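Long-range contacts in putative aminooxidase (Propionibacterium acnes, PDB 2B9W), which binds flavin-adenine dinucleotide and probably isomerises double bonds of fatty acids, although it belongs by sequence to the flavin-containing amine oxidoreductases: residues I12-A17 with D40-K45; D68-I73 with G406-V411. One frame throughout, in Å; residues are numbered along the deposited sequence.

Contact 1 (I12-A17 with D40-K45); sequences IGAGPA and DHVGGK. With NA (sodium ion), chain B; FAD (flavin-adenine dinucleotide), chain E.
Ala14 O accepts a hydrogen bond from Gly43 N at 3.0 Å, with an N-H...O angle of 175°; the donor is tilted only 16° from the carbonyl plane. This is the one hydrogen bond joining I12-A17 to D40-K45, and the remaining contacts are of van der Waals kind. On one side of it the methyl Ala14 CB meets Val42 CG1 at 3.7 Å. On the other, the edge of the proline ring comes up to a backbone carbonyl, Pro16 CD lying 3.4 Å from Gly43 O. Next to Pro16 the backbones cross with no side chain between them, Gly15 CA standing 4.2 Å from Gly44 CA. FAD O5B, the oxygen joining the adenosine to its phosphate, lies where a side chain on either Gly15 or Gly44 would have to stand.

Each segment then gives a backbone amide to a different phosphate. Ala17 N, in the first turn of helix 16-27, donates to FAD O1P at 2.8 Å, while Lys45 N donates to FAD O1A at 2.8 Å. Lys45 also holds the adenosine-side phosphate, the one carrying O1A, through its side chain: the chain is bent at its last torsion (chi4 67°), and NZ reaches FAD O2A at 2.7 Å. A salt bridge to Glu401 gives the same ammonium a second anionic partner, which probably favours its charged form. Farther out, a modelled sodium ion lies by the Asp40 carboxylate and His41 ND1, but its distance to Asp40 OD1 is too short for sodium, which leaves the site doubtful.

Strand 9-12, a glycine-rich turn and the start of a helix presenting an amide to the diphosphate fit the dinucleotide-binding motif of Rossmann-type flavoproteins, with Gly13 and Gly15 as probable members of its GxGxxG pattern.

Contact 2 (D68-I73 with G406-V411); sequences DTIQEI and GNFDEV. With FAD (flavin-adenine dinucleotide), chain E.
The ring of Phe408 meets Ile70 at its edge and the flavin over one face. Ile70 CG1 lies near the ring plane, 3.6 Å from Phe408 CD1, and the two side chains cross at about a right angle. Over the face sits FAD O2, 3.1 Å above the plane and offset toward the rim. The same flavin oxygen accepts from the backbone, Phe408 N to FAD O2 being 3.0 Å, so one residue both covers the carbonyl and bonds to it.

Next to this apolar packing lies a polar contact. With CG anti to the backbone N (chi1 -173°), Asp409 carries its carboxylate to the beginning of helix 68-77, where OD1 is approached by two amides. Both bonds are weak: Ile70 N to Asp409 OD1 is 3.3 Å at 153°, and Thr69 N to Asp409 OD1 is 3.4 Å at 125°. Water 1 supplements them, accepting from Thr69 N at 3.1 Å and donating to Asp409 OD2 at 2.7 Å, which engages the second carboxylate oxygen as well. Helix 408-422 has a start of its own, capped by Asn407, whose OD1 accepts from Glu410 N at 2.8 Å. Met208 of helix 205-215 touches both Ile70 and Phe408 and extends the apolar part of the packing.

A carboxylate largely buried against first-turn amides of a helix would be stabilised by their partial positive charge; the bonds are long, and one is strongly bent, which is consistent with a largely electrostatic support that a water shares. Asp409 is therefore probably ionised.

Both contacts are buried, though contact 2 reaches the surface at Asp68. Both touch the FAD, contact 1 mainly along the adenosine and diphosphate, contact 2 mainly at the flavin O2, the two overlapping along the ribityl chain and the phosphate next to it. Their centres are 14 Å apart, and they meet where the start of helix 16-27 packs on helix 408-422, Ala17 CB standing 3.7 Å from Val411 CG2. Contact 1 joins a turn to a loop almost wholly through backbone and glycine, with one straight hydrogen bond and phosphate-binding groups. Contact 2 works through side chains of helix 408-422 that meet both a side chain and backbone amides of helix 68-77.

Contact 1 (I12-A17 with D40-K45)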
loop_
_atom_site.group_PDB
_atom_site.type_symbol
_atom_site.label_atom_id
_atom_site.label_comp_id
_atom_site.label_asym_id
_atom_site.label_seq_id
_atom_site.Cartn_x
_atom_site.Cartn_y
_atom_site.Cartn_z
ATOM N N ILE A 12 10.179 3.900 -14.277
ATOM C CA ILE A 12 10.039 5.129 -13.507
ATOM C C ILE A 12 9.566 4.779 -12.077
ATOM O O ILE A 12 8.475 4.226 -11.885
ATOM C CB ILE A 12 9.031 6.114 -14.136
ATOM C CG1 ILE A 12 9.244 6.231 -15.677
ATOM C CG2 ILE A 12 9.138 7.469 -13.466
ATOM C CD1 ILE A 12 10.686 6.705 -16.085
ATOM N N GLY A 13 10.427 5.073 -11.113
ATOM C CA GLY A 13 10.151 4.926 -9.660
ATOM C C GLY A 13 11.005 3.809 -9.105
ATOM O O GLY A 13 11.033 2.696 -9.665
ATOM N N ALA A 14 11.703 4.088 -8.002
ATOM C CA ALA A 14 12.502 3.057 -7.302
ATOM C C ALA A 14 11.876 2.674 -5.951
ATOM O O ALA A 14 12.573 2.448 -4.952
ATOM C CB ALA A 14 13.968 3.507 -7.128
ATOM N N GLY A 15 10.543 2.575 -5.924
ATOM C CA GLY A 15 9.857 1.873 -4.856
ATOM C C GLY A 15 9.926 0.382 -5.061
ATOM O O GLY A 15 10.589 -0.113 -5.986
ATOM N N PRO A 16 9.238 -0.375 -4.198
ATOM C CA PRO A 16 9.169 -1.791 -4.383
ATOM C C PRO A 16 8.742 -2.183 -5.819
ATOM O O PRO A 16 9.261 -3.150 -6.368
ATOM C CB PRO A 16 8.094 -2.211 -3.369
ATOM C CG PRO A 16 8.258 -1.224 -2.270
ATOM C CD PRO A 16 8.475 0.065 -3.016
ATOM N N ALA A 17 7.797 -1.461 -6.417
ATOM C CA ALA A 17 7.259 -1.891 -7.730
ATOM C C ALA A 17 8.325 -1.764 -8.843
ATOM O O ALA A 17 8.484 -2.659 -9.664
ATOM C CB ALA A 17 5.947 -1.088 -8.059
ATOM N N ASP A 40 16.405 11.092 -3.303
ATOM C CA ASP A 40 17.755 10.640 -2.908
ATOM C C ASP A 40 17.810 9.183 -2.519
ATOM O O ASP A 40 18.923 8.614 -2.346
ATOM C CB ASP A 40 18.223 11.457 -1.660
ATOM C CG ASP A 40 17.491 11.023 -0.355
ATOM O OD1 ASP A 40 16.238 11.190 -0.202
ATOM O OD2 ASP A 40 18.148 10.473 0.574
ATOM N N HIS A 41 16.636 8.570 -2.343
ATOM C CA HIS A 41 16.564 7.259 -1.716
ATOM C C HIS A 41 15.715 6.221 -2.469
ATOM O O HIS A 41 14.900 6.552 -3.333
ATOM C CB HIS A 41 16.103 7.416 -0.264
ATOM C CG HIS A 41 14.761 8.034 -0.125
ATOM N ND1 HIS A 41 14.567 9.394 -0.006
ATOM C CD2 HIS A 41 13.529 7.465 -0.052
ATOM C CE1 HIS A 41 13.261 9.637 0.070
ATOM N NE2 HIS A 41 12.613 8.481 0.059
ATOM N N VAL A 42 15.900 4.962 -2.115
ATOM C CA VAL A 42 15.081 3.900 -2.668
ATOM C C VAL A 42 14.203 3.246 -1.563
ATOM O O VAL A 42 14.505 3.353 -0.344
ATOM C CB VAL A 42 15.940 2.863 -3.457
ATOM C CG1 VAL A 42 16.712 3.579 -4.591
ATOM C CG2 VAL A 42 16.877 2.075 -2.521
ATOM N N GLY A 43 13.129 2.585 -2.030
ATOM C CA GLY A 43 12.151 1.876 -1.187
ATOM C C GLY A 43 10.796 2.549 -1.091
ATOM O O GLY A 43 9.835 1.950 -0.603
ATOM N N GLY A 44 10.726 3.793 -1.557
ATOM C CA GLY A 44 9.469 4.553 -1.614
ATOM C C GLY A 44 8.761 4.621 -0.275
ATOM O O GLY A 44 9.314 5.149 0.688
ATOM N N LYS A 45 7.550 4.062 -0.201
ATOM C CA LYS A 45 6.780 4.094 1.046
ATOM C C LYS A 45 7.211 3.029 2.071
ATOM O O LYS A 45 6.615 2.939 3.147
ATOM C CB LYS A 45 5.286 3.953 0.775
ATOM C CG LYS A 45 4.585 5.197 0.095
ATOM C CD LYS A 45 3.083 4.824 0.027
ATOM C CE LYS A 45 2.325 5.427 -1.072
ATOM N NZ LYS A 45 2.640 5.023 -2.390
HETATM NA NA NA B . 15.785 11.145 1.735
HETATM P PA FAD E . 5.936 3.753 -3.730
HETATM O O1A FAD E . 6.407 2.941 -2.546
HETATM O O2A FAD E . 5.077 4.944 -3.429
HETATM O O5B FAD E . 7.247 4.135 -4.591
HETATM C C5B FAD E . 7.145 4.937 -5.739
HETATM C C4B FAD E . 8.507 5.513 -6.036
HETATM O O4B FAD E . 8.385 6.346 -7.147
HETATM C C3B FAD E . 9.076 6.357 -4.900
HETATM O O3B FAD E . 10.424 5.994 -4.711
HETATM C C2B FAD E . 8.897 7.782 -5.398
HETATM O O2B FAD E . 9.882 8.678 -4.941
HETATM C C1B FAD E . 9.034 7.548 -6.902
HETATM N N9A FAD E . 8.472 8.586 -7.764
HETATM C C8A FAD E . 7.253 9.230 -7.630
HETATM N N7A FAD E . 7.137 10.108 -8.654
HETATM C C5A FAD E . 8.240 10.055 -9.437
HETATM C C6A FAD E . 8.609 10.745 -10.598
HETATM N N6A FAD E . 7.980 11.870 -10.957
HETATM N N1A FAD E . 9.828 10.454 -11.171
HETATM C C2A FAD E . 10.666 9.498 -10.621
HETATM N N3A FAD E . 10.296 8.803 -9.471
HETATM C C4A FAD E . 9.098 9.087 -8.885
HETATM N N1 FAD E . 2.444 -2.234 2.691
HETATM C C2 FAD E . 2.441 -3.527 3.179
HETATM O O2 FAD E . 2.564 -4.500 2.430
HETATM N N3 FAD E . 2.260 -3.743 4.518
HETATM C C4 FAD E . 2.117 -2.687 5.410
HETATM O O4 FAD E . 2.006 -2.929 6.622
HETATM C C4X FAD E . 2.120 -1.380 4.944
HETATM N N5 FAD E . 1.870 -0.318 5.785
HETATM C C5X FAD E . 2.071 0.971 5.342
HETATM C C6 FAD E . 2.051 2.031 6.247
HETATM C C7 FAD E . 2.355 3.310 5.815
HETATM C C7M FAD E . 2.330 4.488 6.783
HETATM C C8 FAD E . 2.677 3.526 4.473
HETATM C C8M FAD E . 3.000 4.903 3.961
HETATM C C9 FAD E . 2.715 2.452 3.568
HETATM C C9A FAD E . 2.422 1.171 3.993
HETATM N N10 FAD E . 2.356 0.102 3.109
HETATM C C10 FAD E . 2.293 -1.177 3.576
HETATM C "C1'" FAD E . 2.209 0.291 1.642
HETATM C "C2'" FAD E . 3.524 0.025 0.897
HETATM O "O2'" FAD E . 4.580 0.751 1.503
HETATM C "C3'" FAD E . 3.364 0.470 -0.572
HETATM O "O3'" FAD E . 2.214 -0.167 -1.115
HETATM C "C4'" FAD E . 4.579 0.150 -1.431
HETATM O "O4'" FAD E . 5.732 0.851 -0.979
HETATM C "C5'" FAD E . 4.199 0.527 -2.872
HETATM O "O5'" FAD E . 5.330 0.437 -3.702
HETATM P P FAD E . 5.353 1.231 -5.114
HETATM O O1P FAD E . 6.736 1.045 -5.714
HETATM O O2P FAD E . 4.210 0.865 -6.030
HETATM O O3P FAD E . 5.087 2.758 -4.694
#

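Contact 2 (D68-I73 with G406-V411)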
loop_
_atom_site.group_PDB
_atom_site.type_symbol
_atom_site.label_atom_id
_atom_site.label_comp_id
_atom_site.label_asym_id
_atom_site.label_seq_id
_atom_site.Cartn_x
_atom_site.Cartn_y
_atom_site.Cartn_z
ATOM N N ASP A 68 4.750 -14.307 -0.966
ATOM C CA ASP A 68 5.706 -15.175 -1.689
ATOM C C ASP A 68 6.690 -14.359 -2.537
ATOM O O ASP A 68 7.846 -14.708 -2.603
ATOM C CB ASP A 68 4.974 -16.174 -2.594
ATOM C CG ASP A 68 4.154 -17.183 -1.822
ATOM O OD1 ASP A 68 4.504 -17.607 -0.699
ATOM O OD2 ASP A 68 3.150 -17.566 -2.390
ATOM N N THR A 69 6.248 -13.250 -3.104
ATOM C CA THR A 69 7.140 -12.437 -3.939
ATOM C C THR A 69 8.188 -11.737 -3.064
ATOM O O THR A 69 9.342 -11.652 -3.450
ATOM C CB THR A 69 6.371 -11.423 -4.798
ATOM O OG1 THR A 69 5.322 -12.105 -5.510
ATOM C CG2 THR A 69 7.309 -10.741 -5.809
ATOM N N ILE A 70 7.784 -11.264 -1.882
ATOM C CA ILE A 70 8.733 -10.641 -0.969
ATOM C C ILE A 70 9.740 -11.713 -0.469
ATOM O O ILE A 70 10.931 -11.420 -0.327
ATOM C CB ILE A 70 8.035 -9.906 0.198
ATOM C CG1 ILE A 70 7.059 -8.839 -0.349
ATOM C CG2 ILE A 70 9.082 -9.257 1.147
ATOM C CD1 ILE A 70 7.665 -7.891 -1.409
ATOM N N GLN A 71 9.280 -12.941 -0.225
ATOM C CA GLN A 71 10.220 -14.031 0.057
ATOM C C GLN A 71 11.264 -14.186 -1.080
ATOM O O GLN A 71 12.452 -14.354 -0.814
ATOM C CB GLN A 71 9.524 -15.378 0.297
ATOM C CG GLN A 71 10.492 -16.487 0.748
ATOM C CD GLN A 71 11.202 -16.143 2.055
ATOM O OE1 GLN A 71 10.568 -16.080 3.097
ATOM N NE2 GLN A 71 12.515 -15.886 1.991
ATOM N N GLU A 72 10.816 -14.118 -2.332
ATOM C CA GLU A 72 11.741 -14.230 -3.450
ATOM C C GLU A 72 12.761 -13.083 -3.421
ATOM O O GLU A 72 13.944 -13.282 -3.734
ATOM C CB GLU A 72 11.011 -14.251 -4.794
ATOM C CG GLU A 72 10.379 -15.549 -5.138
ATOM C CD GLU A 72 9.808 -15.575 -6.565
ATOM O OE1 GLU A 72 10.245 -14.807 -7.457
ATOM O OE2 GLU A 72 8.892 -16.384 -6.773
ATOM N N ILE A 73 12.292 -11.877 -3.074
ATOM C CA ILE A 73 13.205 -10.731 -2.921
ATOM C C ILE A 73 14.223 -10.977 -1.817
ATOM O O ILE A 73 15.427 -10.821 -2.043
ATOM C CB ILE A 73 12.410 -9.421 -2.738
ATOM C CG1 ILE A 73 11.716 -9.088 -4.052
ATOM C CG2 ILE A 73 13.319 -8.260 -2.255
ATOM C CD1 ILE A 73 10.623 -7.986 -3.943
ATOM N N GLY A 406 -2.344 -1.150 -2.867
ATOM C CA GLY A 406 -1.297 -0.396 -2.184
ATOM C C GLY A 406 -0.645 -1.149 -1.031
ATOM O O GLY A 406 -0.675 -0.676 0.102
ATOM N N ASN A 407 -0.044 -2.295 -1.326
ATOM C CA ASN A 407 0.834 -3.002 -0.368
ATOM C C ASN A 407 2.066 -3.520 -1.104
ATOM O O ASN A 407 2.032 -3.670 -2.322
ATOM C CB ASN A 407 0.039 -4.021 0.510
ATOM C CG ASN A 407 0.112 -5.518 0.090
ATOM O OD1 ASN A 407 0.934 -6.001 -0.688
ATOM N ND2 ASN A 407 -0.765 -6.272 0.719
ATOM N N PHE A 408 3.154 -3.772 -0.388
ATOM C CA PHE A 408 4.413 -4.016 -1.093
ATOM C C PHE A 408 4.465 -5.384 -1.785
ATOM O O PHE A 408 5.119 -5.521 -2.824
ATOM C CB PHE A 408 5.670 -3.633 -0.269
ATOM C CG PHE A 408 5.840 -4.350 1.062
ATOM C CD1 PHE A 408 6.368 -5.617 1.111
ATOM C CD2 PHE A 408 5.564 -3.695 2.278
ATOM C CE1 PHE A 408 6.573 -6.283 2.346
ATOM C CE2 PHE A 408 5.791 -4.326 3.511
ATOM C CZ PHE A 408 6.290 -5.620 3.549
ATOM N N ASP A 409 3.758 -6.394 -1.256
ATOM C CA ASP A 409 3.770 -7.700 -1.891
ATOM C C ASP A 409 2.945 -7.645 -3.196
ATOM O O ASP A 409 3.374 -8.149 -4.237
ATOM C CB ASP A 409 3.222 -8.808 -0.986
ATOM C CG ASP A 409 3.389 -10.217 -1.610
ATOM O OD1 ASP A 409 4.516 -10.703 -1.741
ATOM O OD2 ASP A 409 2.382 -10.835 -1.940
ATOM N N GLU A 410 1.753 -7.070 -3.120
ATOM C CA GLU A 410 0.896 -6.950 -4.314
ATOM C C GLU A 410 1.604 -6.238 -5.480
ATOM O O GLU A 410 1.528 -6.733 -6.608
ATOM C CB GLU A 410 -0.424 -6.246 -4.003
ATOM C CG GLU A 410 -1.390 -7.066 -3.136
ATOM C CD GLU A 410 -1.827 -8.380 -3.781
ATOM O OE1 GLU A 410 -2.433 -8.346 -4.859
ATOM O OE2 GLU A 410 -1.614 -9.453 -3.174
ATOM N N VAL A 411 2.288 -5.114 -5.221
ATOM C CA VAL A 411 2.943 -4.392 -6.336
ATOM C C VAL A 411 4.128 -5.140 -6.886
ATOM O O VAL A 411 4.337 -5.142 -8.100
ATOM C CB VAL A 411 3.294 -2.896 -6.048
ATOM C CG1 VAL A 411 2.054 -2.112 -5.560
ATOM C CG2 VAL A 411 4.480 -2.763 -5.073
HETATM P PA FAD E . 5.936 3.753 -3.730
HETATM O O1A FAD E . 6.407 2.941 -2.546
HETATM O O2A FAD E . 5.077 4.944 -3.429
HETATM O O5B FAD E . 7.247 4.135 -4.591
HETATM C C5B FAD E . 7.145 4.937 -5.739
HETATM C C4B FAD E . 8.507 5.513 -6.036
HETATM O O4B FAD E . 8.385 6.346 -7.147
HETATM C C3B FAD E . 9.076 6.357 -4.900
HETATM O O3B FAD E . 10.424 5.994 -4.711
HETATM C C2B FAD E . 8.897 7.782 -5.398
HETATM O O2B FAD E . 9.882 8.678 -4.941
HETATM C C1B FAD E . 9.034 7.548 -6.902
HETATM N N9A FAD E . 8.472 8.586 -7.764
HETATM C C8A FAD E . 7.253 9.230 -7.630
HETATM N N7A FAD E . 7.137 10.108 -8.654
HETATM C C5A FAD E . 8.240 10.055 -9.437
HETATM C C6A FAD E . 8.609 10.745 -10.598
HETATM N N6A FAD E . 7.980 11.870 -10.957
HETATM N N1A FAD E . 9.828 10.454 -11.171
HETATM C C2A FAD E . 10.666 9.498 -10.621
HETATM N N3A FAD E . 10.296 8.803 -9.471
HETATM C C4A FAD E . 9.098 9.087 -8.885
HETATM N N1 FAD E . 2.444 -2.234 2.691
HETATM C C2 FAD E . 2.441 -3.527 3.179
HETATM O O2 FAD E . 2.564 -4.500 2.430
HETATM N N3 FAD E . 2.260 -3.743 4.518
HETATM C C4 FAD E . 2.117 -2.687 5.410
HETATM O O4 FAD E . 2.006 -2.929 6.622
HETATM C C4X FAD E . 2.120 -1.380 4.944
HETATM N N5 FAD E . 1.870 -0.318 5.785
HETATM C C5X FAD E . 2.071 0.971 5.342
HETATM C C6 FAD E . 2.051 2.031 6.247
HETATM C C7 FAD E . 2.355 3.310 5.815
HETATM C C7M FAD E . 2.330 4.488 6.783
HETATM C C8 FAD E . 2.677 3.526 4.473
HETATM C C8M FAD E . 3.000 4.903 3.961
HETATM C C9 FAD E . 2.715 2.452 3.568
HETATM C C9A FAD E . 2.422 1.171 3.993
HETATM N N10 FAD E . 2.356 0.102 3.109
HETATM C C10 FAD E . 2.293 -1.177 3.576
HETATM C "C1'" FAD E . 2.209 0.291 1.642
HETATM C "C2'" FAD E . 3.524 0.025 0.897
HETATM O "O2'" FAD E . 4.580 0.751 1.503
HETATM C "C3'" FAD E . 3.364 0.470 -0.572
HETATM O "O3'" FAD E . 2.214 -0.167 -1.115
HETATM C "C4'" FAD E . 4.579 0.150 -1.431
HETATM O "O4'" FAD E . 5.732 0.851 -0.979
HETATM C "C5'" FAD E . 4.199 0.527 -2.872
HETATM O "O5'" FAD E . 5.330 0.437 -3.702
HETATM P P FAD E . 5.353 1.231 -5.114
HETATM O O1P FAD E . 6.736 1.045 -5.714
HETATM O O2P FAD E . 4.210 0.865 -6.030
HETATM O O3P FAD E . 5.087 2.758 -4.694
HETATM O O HOH W 1 3.344 -12.556 -3.758
#